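Local coordinates for surface layer protein (Geobacillus stearothermophilus, PDB 4UJ7), which probably self-assembles through identical subunits into the crystalline surface layer of the bacterial cell, the present piece being domains 5 and 6, with calcium sites in the second, at residues I186-L199 with T207-T219. Residues are numbered along the deposited sequence; the frame is centred on the assembly and turned at random. Where two conformers were deposited one is given.
Sequences ITDNGSKKVGKETL and TLGTVDVEVIDTT. With CA (calcium ion), chain D.
Leu199 and Val213 meet inside an antiparallel beta hairpin, strands 195-203 and 206-216, that forms the two central strands of one sheet of the second Big-like beta sandwich of this fragment. The backbones pair through Gly195-Val215, Glu197-Val213 and Leu199-Val211, each a hydrogen-bonded pair with two N-H...O bonds. The face carrying Leu199, Val211, Val213 and Val215 is the packed one. There Leu199 CD1 touches Val213 CG1 at 3.8 Å, the two side chains crossing at about a right angle, while Ile186, from the strand of the facing sheet, brings CG2 only to 4.4 Å from Val213 CG2. Val136 and Leu138 of strand 135-144 extend this core. Glu197 starts on the same face, its CB against Val213 CG2, but the bend at chi2 (77°) leads the carboxylate away to a calcium ion, which both oxygens bind; the side chains of Glu162, Asp165 and Asn167, the carbonyl O of Val169 and a water complete the site.

The other face is open and polar. Thr198 OG1 donates to Asp212 OD1 (2.8 Å) from above the carboxylate plane. Lys196 folds its aliphatic chain across Glu214, CE lying 3.8 Å from OE1, yet the charges do not touch: Glu214 forms its salt bridge with Lys122, which belongs to another calcium site.

At the open end of the hairpin, just outside both strands, Val194 CG1 rests on Asp217 CB (3.9 Å). Asp217 OD1 accepts from both Thr219 N and Thr219 OG1, an Asx turn, and OD2 pairs with Lys125; an alanine here would probably leave that lysine without its mate and free the C-terminal turn to move. On the solvent side, one water accepts from Lys196 NZ at 2.7 Å and donates to Asp212 OD2.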
loop_
_atom_site.group_PDB
_atom_site.type_symbol
_atom_site.label_atom_id
_atom_site.label_comp_id
_atom_site.label_asym_id
_atom_site.label_seq_id
_atom_site.Cartn_x
_atom_site.Cartn_y
_atom_site.Cartn_z
ATOM N N ILE A 186 -11.616 -4.278 -3.891
ATOM C CA ILE A 186 -12.937 -3.896 -3.392
ATOM C C ILE A 186 -13.561 -2.904 -4.383
ATOM O O ILE A 186 -12.932 -1.906 -4.753
ATOM C CB ILE A 186 -12.820 -3.224 -1.992
ATOM C CG1 ILE A 186 -11.824 -3.959 -1.065
ATOM C CG2 ILE A 186 -14.207 -3.108 -1.360
ATOM C CD1 ILE A 186 -12.141 -5.426 -0.858
ATOM N N THR A 187 -14.795 -3.163 -4.808
ATOM C CA THR A 187 -15.486 -2.265 -5.748
ATOM C C THR A 187 -16.913 -2.000 -5.280
ATOM O O THR A 187 -17.461 -2.759 -4.474
ATOM C CB THR A 187 -15.536 -2.872 -7.154
ATOM O OG1 THR A 187 -16.095 -4.188 -7.075
ATOM C CG2 THR A 187 -14.127 -2.933 -7.802
ATOM N N ASP A 188 -17.507 -0.916 -5.771
ATOM C CA ASP A 188 -18.914 -0.580 -5.480
ATOM C C ASP A 188 -19.818 -1.662 -6.067
ATOM O O ASP A 188 -19.569 -2.181 -7.154
ATOM C CB ASP A 188 -19.245 0.772 -6.104
ATOM C CG ASP A 188 -20.610 1.304 -5.700
ATOM O OD1 ASP A 188 -21.166 0.868 -4.678
ATOM O OD2 ASP A 188 -21.092 2.239 -6.397
ATOM N N ASN A 189 -20.866 -1.997 -5.317
ATOM C CA ASN A 189 -21.929 -2.886 -5.794
ATOM C C ASN A 189 -23.293 -2.291 -5.469
ATOM O O ASN A 189 -24.045 -2.840 -4.669
ATOM C CB ASN A 189 -21.789 -4.264 -5.128
ATOM C CG ASN A 189 -22.769 -5.287 -5.686
ATOM O OD1 ASN A 189 -23.173 -5.208 -6.846
ATOM N ND2 ASN A 189 -23.144 -6.257 -4.859
ATOM N N GLY A 190 -23.606 -1.166 -6.094
ATOM C CA GLY A 190 -24.918 -0.515 -5.927
ATOM C C GLY A 190 -25.151 0.262 -4.644
ATOM O O GLY A 190 -26.298 0.352 -4.182
ATOM N N SER A 191 -24.095 0.863 -4.085
ATOM C CA SER A 191 -24.243 1.753 -2.923
ATOM C C SER A 191 -25.229 2.882 -3.200
ATOM O O SER A 191 -25.145 3.524 -4.244
ATOM C CB SER A 191 -22.900 2.390 -2.550
ATOM O OG SER A 191 -21.997 1.409 -2.055
ATOM N N LYS A 192 -26.154 3.106 -2.273
ATOM C CA LYS A 192 -27.082 4.230 -2.372
ATOM C C LYS A 192 -26.620 5.441 -1.568
ATOM O O LYS A 192 -27.057 6.580 -1.826
ATOM C CB LYS A 192 -28.474 3.806 -1.922
ATOM C CG LYS A 192 -29.094 2.755 -2.828
ATOM C CD LYS A 192 -30.606 2.796 -2.742
ATOM C CE LYS A 192 -31.224 1.924 -3.817
ATOM N NZ LYS A 192 -32.663 1.684 -3.522
ATOM N N LYS A 193 -25.741 5.197 -0.595
ATOM C CA LYS A 193 -25.267 6.242 0.303
ATOM C C LYS A 193 -23.751 6.244 0.355
ATOM O O LYS A 193 -23.112 5.255 0.026
ATOM C CB LYS A 193 -25.771 6.010 1.737
ATOM C CG LYS A 193 -27.283 6.009 1.936
ATOM C CD LYS A 193 -27.568 5.881 3.429
ATOM C CE LYS A 193 -28.934 5.290 3.727
ATOM N NZ LYS A 193 -29.985 6.344 3.725
ATOM N N VAL A 194 -23.189 7.347 0.824
ATOM C CA VAL A 194 -21.769 7.406 1.142
ATOM C C VAL A 194 -21.569 6.957 2.590
ATOM O O VAL A 194 -22.503 7.011 3.411
ATOM C CB VAL A 194 -21.192 8.825 0.943
ATOM C CG1 VAL A 194 -21.393 9.295 -0.495
ATOM C CG2 VAL A 194 -21.841 9.815 1.913
ATOM N N GLY A 195 -20.363 6.495 2.917
ATOM C CA GLY A 195 -20.004 6.210 4.304
ATOM C C GLY A 195 -18.978 5.106 4.403
ATOM O O GLY A 195 -18.467 4.627 3.380
ATOM N N LYS A 196 -18.712 4.680 5.634
ATOM C CA LYS A 196 -17.796 3.593 5.930
ATOM C C LYS A 196 -18.474 2.234 5.825
ATOM O O LYS A 196 -19.646 2.061 6.219
ATOM C CB LYS A 196 -17.250 3.750 7.365
ATOM C CG LYS A 196 -16.442 5.025 7.638
ATOM C CD LYS A 196 -15.177 5.046 6.794
ATOM C CE LYS A 196 -14.313 6.282 7.020
ATOM N NZ LYS A 196 -13.443 6.132 8.216
ATOM N N GLU A 197 -17.721 1.251 5.328
ATOM C CA GLU A 197 -18.148 -0.141 5.340
ATOM C C GLU A 197 -17.055 -1.001 5.958
ATOM O O GLU A 197 -15.914 -0.981 5.492
ATOM C CB GLU A 197 -18.480 -0.606 3.911
ATOM C CG GLU A 197 -19.037 -2.030 3.805
ATOM C CD GLU A 197 -20.494 -2.171 4.196
ATOM O OE1 GLU A 197 -21.073 -1.253 4.819
ATOM O OE2 GLU A 197 -21.082 -3.218 3.848
ATOM N N THR A 198 -17.392 -1.736 7.013
ATOM C CA THR A 198 -16.435 -2.577 7.726
ATOM C C THR A 198 -16.201 -3.899 6.995
ATOM O O THR A 198 -17.145 -4.663 6.757
ATOM C CB THR A 198 -16.908 -2.832 9.179
ATOM O OG1 THR A 198 -17.031 -1.572 9.837
ATOM C CG2 THR A 198 -15.896 -3.682 9.945
ATOM N N LEU A 199 -14.946 -4.174 6.640
ATOM C CA LEU A 199 -14.575 -5.484 6.111
ATOM C C LEU A 199 -13.885 -6.322 7.157
ATOM O O LEU A 199 -13.012 -5.843 7.862
ATOM C CB LEU A 199 -13.662 -5.342 4.889
ATOM C CG LEU A 199 -14.180 -4.433 3.777
ATOM C CD1 LEU A 199 -13.184 -4.368 2.620
ATOM C CD2 LEU A 199 -15.546 -4.906 3.281
ATOM N N THR A 207 -10.696 -14.888 13.061
ATOM C CA THR A 207 -10.723 -13.465 12.672
ATOM C C THR A 207 -9.375 -12.802 12.955
ATOM O O THR A 207 -8.885 -12.837 14.088
ATOM C CB THR A 207 -11.857 -12.684 13.369
ATOM O OG1 THR A 207 -13.124 -13.274 13.047
ATOM C CG2 THR A 207 -11.865 -11.187 12.937
ATOM N N LEU A 208 -8.779 -12.213 11.913
ATOM C CA LEU A 208 -7.493 -11.517 12.024
ATOM C C LEU A 208 -7.652 -10.028 12.336
ATOM O O LEU A 208 -6.820 -9.439 13.021
ATOM C CB LEU A 208 -6.645 -11.703 10.758
ATOM C CG LEU A 208 -6.295 -13.114 10.276
ATOM C CD1 LEU A 208 -5.327 -13.028 9.098
ATOM C CD2 LEU A 208 -5.718 -13.997 11.388
ATOM N N GLY A 209 -8.725 -9.422 11.842
ATOM C CA GLY A 209 -8.984 -8.007 12.115
ATOM C C GLY A 209 -10.054 -7.465 11.200
ATOM O O GLY A 209 -10.706 -8.232 10.508
ATOM N N THR A 210 -10.240 -6.148 11.229
ATOM C CA THR A 210 -11.160 -5.446 10.335
ATOM C C THR A 210 -10.501 -4.236 9.703
ATOM O O THR A 210 -9.516 -3.709 10.223
ATOM C CB THR A 210 -12.461 -4.999 11.041
ATOM O OG1 THR A 210 -12.158 -4.041 12.069
ATOM C CG2 THR A 210 -13.209 -6.196 11.619
ATOM N N VAL A 211 -11.040 -3.799 8.567
ATOM C CA VAL A 211 -10.622 -2.551 7.937
ATOM C C VAL A 211 -11.863 -1.869 7.369
ATOM O O VAL A 211 -12.727 -2.520 6.778
ATOM C CB VAL A 211 -9.529 -2.779 6.852
ATOM C CG1 VAL A 211 -10.031 -3.673 5.717
ATOM C CG2 VAL A 211 -8.975 -1.454 6.328
ATOM N N ASP A 212 -11.962 -0.561 7.573
ATOM C CA ASP A 212 -13.081 0.204 7.051
ATOM C C ASP A 212 -12.700 0.802 5.712
ATOM O O ASP A 212 -11.712 1.532 5.611
ATOM C CB ASP A 212 -13.478 1.315 8.026
ATOM C CG ASP A 212 -14.315 0.810 9.190
ATOM O OD1 ASP A 212 -14.553 -0.410 9.313
ATOM O OD2 ASP A 212 -14.746 1.657 9.998
ATOM N N VAL A 213 -13.447 0.464 4.667
ATOM C CA VAL A 213 -13.351 1.187 3.406
ATOM C C VAL A 213 -14.403 2.288 3.365
ATOM O O VAL A 213 -15.357 2.259 4.138
ATOM C CB VAL A 213 -13.451 0.258 2.175
ATOM C CG1 VAL A 213 -12.297 -0.740 2.199
ATOM C CG2 VAL A 213 -14.806 -0.466 2.111
ATOM N N GLU A 214 -14.206 3.284 2.507
ATOM C CA GLU A 214 -15.128 4.417 2.447
ATOM C C GLU A 214 -15.635 4.632 1.031
ATOM O O GLU A 214 -14.840 4.735 0.090
ATOM C CB GLU A 214 -14.442 5.699 2.948
ATOM C CG GLU A 214 -15.399 6.877 3.140
ATOM C CD GLU A 214 -14.705 8.170 3.546
ATOM O OE1 GLU A 214 -13.474 8.161 3.770
ATOM O OE2 GLU A 214 -15.401 9.212 3.631
ATOM N N VAL A 215 -16.954 4.708 0.886
ATOM C CA VAL A 215 -17.545 5.153 -0.365
ATOM C C VAL A 215 -17.780 6.657 -0.254
ATOM O O VAL A 215 -18.365 7.133 0.726
ATOM C CB VAL A 215 -18.839 4.372 -0.711
ATOM C CG1 VAL A 215 -19.581 5.015 -1.870
ATOM C CG2 VAL A 215 -18.473 2.943 -1.079
ATOM N N ILE A 216 -17.262 7.383 -1.236
ATOM C CA ILE A 216 -17.452 8.840 -1.344
ATOM C C ILE A 216 -18.192 9.132 -2.661
ATOM O O ILE A 216 -18.380 8.245 -3.502
ATOM C CB ILE A 216 -16.095 9.613 -1.269
ATOM C CG1 ILE A 216 -15.210 9.297 -2.496
ATOM C CG2 ILE A 216 -15.388 9.330 0.050
ATOM C CD1 ILE A 216 -13.961 10.172 -2.650
ATOM N N ASP A 217 -18.624 10.376 -2.848
ATOM C CA ASP A 217 -19.205 10.779 -4.120
ATOM C C ASP A 217 -18.846 12.238 -4.369
ATOM O O ASP A 217 -19.409 13.132 -3.734
ATOM C CB ASP A 217 -20.734 10.602 -4.100
ATOM C CG ASP A 217 -21.367 10.769 -5.486
ATOM O OD1 ASP A 217 -20.828 11.530 -6.323
ATOM O OD2 ASP A 217 -22.418 10.129 -5.742
ATOM N N THR A 218 -17.922 12.471 -5.297
ATOM C CA THR A 218 -17.407 13.832 -5.518
ATOM C C THR A 218 -18.132 14.572 -6.638
ATOM O O THR A 218 -17.657 15.623 -7.068
ATOM C CB THR A 218 -15.890 13.840 -5.799
ATOM O OG1 THR A 218 -15.613 13.086 -6.991
ATOM C CG2 THR A 218 -15.104 13.270 -4.601
ATOM N N THR A 219 -19.268 14.038 -7.104
ATOM C CA THR A 219 -20.045 14.688 -8.171
ATOM C C THR A 219 -20.340 16.145 -7.793
ATOM O O THR A 219 -20.634 16.481 -6.636
ATOM C CB THR A 219 -21.376 13.961 -8.461
ATOM O OG1 THR A 219 -21.125 12.579 -8.743
ATOM C CG2 THR A 219 -22.095 14.585 -9.660
ATOM O OXT THR A 219 -20.269 17.015 -8.661
HETATM CA CA CA D . -23.355 -2.169 3.974
HETATM O O HOH W 1 -13.139 4.321 10.204
HETATM O O HOH W 2 -11.253 4.149 7.720
HETATM O O HOH W 3 -23.603 -4.137 2.594
#